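Long-range contact in beta-galactosidase (Bacillus circulans subsp. alkalophilus, PDB 3TTY), which hydrolyses terminal beta-D-galactosyl residues of beta-galactosides, and is captured here as a zinc-bearing trimeric glycoside hydrolase with galactose bound in its TIM-barrel pocket: residues P283-R295 with R328-D340. Residues are numbered along the deposited sequence; the frame is centred on the assembly and turned at random.
Sequences PFSFTAMAHNLMR and RLWSYQAVAHGAD
His291 of helix 284-295 lies flat on Ala334 of helix 328-336: Ala334 CA stands 3.6 Å from the centroid of the imidazole, almost on the ring normal, a CH-pi contact over the face. Followed outward, His291 CB meets His337 CB at 3.5 Å; CG, anti to the carbonyl carbon (chi1 -67°), carries the ring over Ala334; CE1 touches the Ala334 methyl at 3.3 Å; and NE2 at the tip is hydrogen-bonded to a water lying in the ring plane. The same water is hydrogen-bonded to Trp330 O and Gln333 OE1, tying the ring to the facing helix. The extended Gln333 passes NE2 to Phe284 O (3.2 Å), above the carbonyl plane and across from the helical donor Ala288 N, while Thr287 OG1 donates weakly to OE1. Gln333 NE2 is also hydrogen-bonded outside the pair, with Glu618 its main partner. One turn on, the His337 ring turns one face to Ala288 O, its NE2 3.5 Å from Ala288 CB, and NE2 bonds Glu618 as well. Arg295, bent at chi3, meets His337 O with the edge of its guanidinium, O in the guanidinium plane but NH1 above the plane of the carbonyl, 2.6 Å away and nearly straight at 162°, as its NH2 forms a salt bridge with Asp442. A leucine here would probably deprive His337 O of this donor and leave Asp442 without its cationic mate. Gly338, at positive phi, closes helix 328-336 as the C-prime residue of a Schellman motif; a CB there would crowd Arg295 CD. Beneath the helices, Phe303 and Leu305 of strand 303-307 touch His291 and Ala334. The two helices run in the same sense, axes 9.2 Å apart and crossing at -38°, as successive outer helices of a TIM barrel, here following its sixth and seventh strands.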
loop_
_atom_site.group_PDB
_atom_site.type_symbol
_atom_site.label_atom_id
_atom_site.label_comp_id
_atom_site.label_asym_id
_atom_site.label_seq_id
_atom_site.Cartn_x
_atom_site.Cartn_y
_atom_site.Cartn_z
ATOM N N PRO A 283 23.421 0.286 -8.413
ATOM C CA PRO A 283 24.731 0.939 -8.551
ATOM C C PRO A 283 25.890 -0.061 -8.552
ATOM O O PRO A 283 25.991 -0.917 -7.664
ATOM C CB PRO A 283 24.802 1.842 -7.317
ATOM C CG PRO A 283 23.376 2.103 -6.964
ATOM C CD PRO A 283 22.630 0.845 -7.307
ATOM N N PHE A 284 26.767 0.050 -9.542
ATOM C CA PHE A 284 27.897 -0.879 -9.654
ATOM C C PHE A 284 28.781 -0.852 -8.400
ATOM O O PHE A 284 29.323 -1.888 -7.997
ATOM C CB PHE A 284 28.713 -0.602 -10.926
ATOM C CG PHE A 284 27.858 -0.400 -12.158
ATOM C CD1 PHE A 284 28.150 0.608 -13.068
ATOM C CD2 PHE A 284 26.750 -1.216 -12.398
ATOM C CE1 PHE A 284 27.366 0.791 -14.194
ATOM C CE2 PHE A 284 25.952 -1.033 -13.525
ATOM C CZ PHE A 284 26.262 -0.033 -14.423
ATOM N N SER A 285 28.911 0.324 -7.784
ATOM C CA SER A 285 29.714 0.470 -6.569
ATOM C C SER A 285 29.031 -0.217 -5.385
ATOM O O SER A 285 29.690 -0.625 -4.424
ATOM C CB SER A 285 29.964 1.945 -6.252
ATOM O OG SER A 285 28.748 2.637 -6.025
ATOM N N PHE A 286 27.710 -0.350 -5.462
ATOM C CA PHE A 286 26.993 -1.091 -4.443
ATOM C C PHE A 286 27.267 -2.592 -4.507
ATOM O O PHE A 286 27.543 -3.213 -3.478
ATOM C CB PHE A 286 25.480 -0.842 -4.479
ATOM C CG PHE A 286 24.744 -1.597 -3.411
ATOM C CD1 PHE A 286 24.656 -1.088 -2.123
ATOM C CD2 PHE A 286 24.192 -2.841 -3.672
ATOM C CE1 PHE A 286 24.007 -1.796 -1.119
ATOM C CE2 PHE A 286 23.536 -3.552 -2.674
ATOM C CZ PHE A 286 23.449 -3.028 -1.393
ATOM N N THR A 287 27.183 -3.199 -5.688
ATOM C CA THR A 287 27.467 -4.630 -5.723
ATOM C C THR A 287 28.941 -4.896 -5.372
ATOM O O THR A 287 29.266 -5.914 -4.768
ATOM C CB THR A 287 26.928 -5.390 -6.999
ATOM O OG1 THR A 287 28.001 -6.028 -7.714
ATOM C CG2 THR A 287 26.153 -4.490 -7.906
ATOM N N ALA A 288 29.822 -3.953 -5.682
ATOM C CA ALA A 288 31.211 -4.059 -5.229
ATOM C C ALA A 288 31.290 -4.020 -3.690
ATOM O O ALA A 288 32.019 -4.796 -3.058
ATOM C CB ALA A 288 32.061 -2.940 -5.838
ATOM N N MET A 289 30.534 -3.109 -3.088
ATOM C CA MET A 289 30.480 -3.016 -1.634
ATOM C C MET A 289 29.966 -4.324 -1.009
ATOM O O MET A 289 30.435 -4.734 0.057
ATOM C CB MET A 289 29.625 -1.815 -1.191
ATOM C CG MET A 289 29.774 -1.474 0.291
ATOM S SD MET A 289 28.747 -0.104 0.843
ATOM C CE MET A 289 27.120 -0.670 0.347
ATOM N N ALA A 290 29.023 -4.984 -1.679
ATOM C CA ALA A 290 28.517 -6.274 -1.193
ATOM C C ALA A 290 29.544 -7.427 -1.264
ATOM O O ALA A 290 29.693 -8.190 -0.305
ATOM C CB ALA A 290 27.201 -6.654 -1.902
ATOM N N HIS A 291 30.245 -7.560 -2.390
ATOM C CA HIS A 291 31.302 -8.559 -2.482
ATOM C C HIS A 291 32.310 -8.247 -1.389
ATOM O O HIS A 291 32.802 -9.140 -0.690
ATOM C CB HIS A 291 32.036 -8.495 -3.827
ATOM C CG HIS A 291 31.210 -8.879 -5.019
ATOM N ND1 HIS A 291 30.655 -10.129 -5.177
ATOM C CD2 HIS A 291 30.897 -8.185 -6.142
ATOM C CE1 HIS A 291 30.012 -10.182 -6.330
ATOM N NE2 HIS A 291 30.146 -9.014 -6.934
ATOM N N ASN A 292 32.635 -6.960 -1.275
ATOM C CA ASN A 292 33.588 -6.484 -0.284
ATOM C C ASN A 292 33.192 -6.934 1.118
ATOM O O ASN A 292 33.992 -7.518 1.842
ATOM C CB ASN A 292 33.678 -4.961 -0.340
ATOM C CG ASN A 292 34.981 -4.427 0.227
ATOM O OD1 ASN A 292 35.437 -4.851 1.298
ATOM N ND2 ASN A 292 35.586 -3.490 -0.489
ATOM N N LEU A 293 31.941 -6.682 1.485
ATOM C CA LEU A 293 31.446 -7.079 2.793
ATOM C C LEU A 293 31.576 -8.582 2.989
ATOM O O LEU A 293 31.808 -9.053 4.096
ATOM C CB LEU A 293 29.982 -6.660 2.962
ATOM C CG LEU A 293 29.334 -7.037 4.292
ATOM C CD1 LEU A 293 30.005 -6.279 5.445
ATOM C CD2 LEU A 293 27.853 -6.746 4.254
ATOM N N MET A 294 31.423 -9.350 1.918
ATOM C CA MET A 294 31.464 -10.798 2.064
ATOM C C MET A 294 32.886 -11.244 2.371
ATOM O O MET A 294 33.117 -12.234 3.077
ATOM C CB MET A 294 30.933 -11.498 0.810
ATOM C CG MET A 294 29.457 -11.252 0.501
ATOM S SD MET A 294 28.297 -11.879 1.723
ATOM C CE MET A 294 28.076 -10.429 2.759
ATOM N N ARG A 295 33.841 -10.517 1.814
ATOM C CA ARG A 295 35.241 -10.748 2.113
ATOM C C ARG A 295 35.511 -10.393 3.575
ATOM O O ARG A 295 36.279 -11.065 4.262
ATOM C CB ARG A 295 36.111 -9.894 1.197
ATOM C CG ARG A 295 37.586 -10.071 1.411
ATOM C CD ARG A 295 38.365 -9.302 0.361
ATOM N NE ARG A 295 38.508 -7.878 0.656
ATOM C CZ ARG A 295 38.056 -6.890 -0.115
ATOM N NH1 ARG A 295 37.385 -7.153 -1.234
ATOM N NH2 ARG A 295 38.281 -5.627 0.237
ATOM N N ARG A 328 30.233 -11.384 -17.901
ATOM C CA ARG A 328 31.673 -11.528 -17.670
ATOM C C ARG A 328 32.220 -10.422 -16.758
ATOM O O ARG A 328 32.984 -10.692 -15.835
ATOM C CB ARG A 328 32.412 -11.524 -19.003
ATOM C CG ARG A 328 33.915 -11.654 -18.914
ATOM C CD ARG A 328 34.442 -11.823 -20.324
ATOM N NE ARG A 328 35.895 -11.874 -20.413
ATOM C CZ ARG A 328 36.667 -10.803 -20.573
ATOM N NH1 ARG A 328 36.124 -9.595 -20.637
ATOM N NH2 ARG A 328 37.983 -10.936 -20.662
ATOM N N LEU A 329 31.823 -9.182 -17.037
ATOM C CA LEU A 329 32.179 -8.026 -16.211
ATOM C C LEU A 329 31.888 -8.291 -14.735
ATOM O O LEU A 329 32.762 -8.166 -13.883
ATOM C CB LEU A 329 31.370 -6.804 -16.649
ATOM C CG LEU A 329 32.007 -5.416 -16.729
ATOM C CD1 LEU A 329 30.945 -4.357 -16.491
ATOM C CD2 LEU A 329 33.171 -5.228 -15.771
ATOM N N TRP A 330 30.643 -8.668 -14.454
ATOM C CA TRP A 330 30.165 -8.863 -13.085
ATOM C C TRP A 330 30.740 -10.096 -12.388
ATOM O O TRP A 330 30.760 -10.157 -11.154
ATOM C CB TRP A 330 28.630 -8.892 -13.055
ATOM C CG TRP A 330 28.012 -7.577 -13.394
ATOM C CD1 TRP A 330 28.667 -6.441 -13.750
ATOM C CD2 TRP A 330 26.612 -7.258 -13.406
ATOM N NE1 TRP A 330 27.770 -5.428 -13.976
ATOM C CE2 TRP A 330 26.500 -5.900 -13.775
ATOM C CE3 TRP A 330 25.444 -7.989 -13.144
ATOM C CZ2 TRP A 330 25.271 -5.253 -13.891
ATOM C CZ3 TRP A 330 24.214 -7.345 -13.261
ATOM C CH2 TRP A 330 24.139 -5.987 -13.630
ATOM N N SER A 331 31.193 -11.074 -13.171
ATOM C CA SER A 331 31.913 -12.232 -12.623
ATOM C C SER A 331 33.307 -11.831 -12.151
ATOM O O SER A 331 33.709 -12.180 -11.045
ATOM C CB SER A 331 32.038 -13.370 -13.653
ATOM O OG SER A 331 30.774 -13.808 -14.116
ATOM N N TYR A 332 34.052 -11.113 -12.994
ATOM C CA TYR A 332 35.373 -10.643 -12.585
ATOM C C TYR A 332 35.300 -9.561 -11.507
ATOM O O TYR A 332 36.252 -9.375 -10.741
ATOM C CB TYR A 332 36.202 -10.165 -13.777
ATOM C CG TYR A 332 36.746 -11.302 -14.609
ATOM C CD1 TYR A 332 37.593 -12.250 -14.049
ATOM C CD2 TYR A 332 36.408 -11.431 -15.948
ATOM C CE1 TYR A 332 38.088 -13.306 -14.803
ATOM C CE2 TYR A 332 36.895 -12.475 -16.705
ATOM C CZ TYR A 332 37.732 -13.407 -16.126
ATOM O OH TYR A 332 38.223 -14.435 -16.882
ATOM N N GLN A 333 34.179 -8.849 -11.440
ATOM C CA GLN A 333 33.998 -7.909 -10.350
ATOM C C GLN A 333 33.986 -8.671 -9.021
ATOM O O GLN A 333 34.601 -8.235 -8.052
ATOM C CB GLN A 333 32.734 -7.059 -10.508
ATOM C CG GLN A 333 32.722 -5.837 -9.581
ATOM C CD GLN A 333 31.388 -5.119 -9.578
ATOM O OE1 GLN A 333 30.333 -5.747 -9.707
ATOM N NE2 GLN A 333 31.427 -3.792 -9.437
ATOM N N ALA A 334 33.298 -9.807 -8.985
ATOM C CA ALA A 334 33.297 -10.642 -7.796
ATOM C C ALA A 334 34.714 -11.103 -7.464
ATOM O O ALA A 334 35.177 -10.965 -6.326
ATOM C CB ALA A 334 32.382 -11.820 -7.969
ATOM N N VAL A 335 35.413 -11.633 -8.463
ATOM C CA VAL A 335 36.763 -12.129 -8.239
ATOM C C VAL A 335 37.662 -11.019 -7.698
ATOM O O VAL A 335 38.450 -11.233 -6.775
ATOM C CB VAL A 335 37.371 -12.709 -9.531
ATOM C CG1 VAL A 335 38.804 -13.184 -9.276
ATOM C CG2 VAL A 335 36.492 -13.840 -10.067
ATOM N N ALA A 336 37.520 -9.831 -8.281
ATOM C CA ALA A 336 38.281 -8.649 -7.893
ATOM C C ALA A 336 38.131 -8.338 -6.401
ATOM O O ALA A 336 39.020 -7.746 -5.789
ATOM C CB ALA A 336 37.818 -7.454 -8.715
ATOM N N HIS A 337 37.001 -8.730 -5.819
ATOM C CA HIS A 337 36.743 -8.406 -4.422
ATOM C C HIS A 337 36.912 -9.568 -3.461
ATOM O O HIS A 337 36.632 -9.430 -2.276
ATOM C CB HIS A 337 35.397 -7.706 -4.255
ATOM C CG HIS A 337 35.357 -6.358 -4.903
ATOM N ND1 HIS A 337 35.990 -5.259 -4.365
ATOM C CD2 HIS A 337 34.810 -5.944 -6.068
ATOM C CE1 HIS A 337 35.812 -4.219 -5.158
ATOM N NE2 HIS A 337 35.095 -4.606 -6.196
ATOM N N GLY A 338 37.421 -10.693 -3.954
ATOM C CA GLY A 338 37.794 -11.785 -3.073
ATOM C C GLY A 338 37.205 -13.132 -3.436
ATOM O O GLY A 338 37.483 -14.126 -2.780
ATOM N N ALA A 339 36.391 -13.178 -4.481
ATOM C CA ALA A 339 35.758 -14.435 -4.882
ATOM C C ALA A 339 36.756 -15.387 -5.540
ATOM O O ALA A 339 37.480 -15.000 -6.448
ATOM C CB ALA A 339 34.576 -14.164 -5.819
ATOM N N ASP A 340 36.792 -16.631 -5.075
ATOM C CA ASP A 340 37.676 -17.645 -5.646
ATOM C C ASP A 340 36.883 -18.725 -6.373
ATOM O O ASP A 340 37.402 -19.797 -6.686
ATOM C CB ASP A 340 38.577 -18.266 -4.572
ATOM C CG ASP A 340 39.847 -17.461 -4.337
ATOM O OD1 ASP A 340 39.985 -16.388 -4.960
ATOM O OD2 ASP A 340 40.698 -17.899 -3.525
HETATM O O HOH W 1 29.798 -8.291 -9.568
HETATM O O HOH W 2 38.065 -4.458 -2.598
#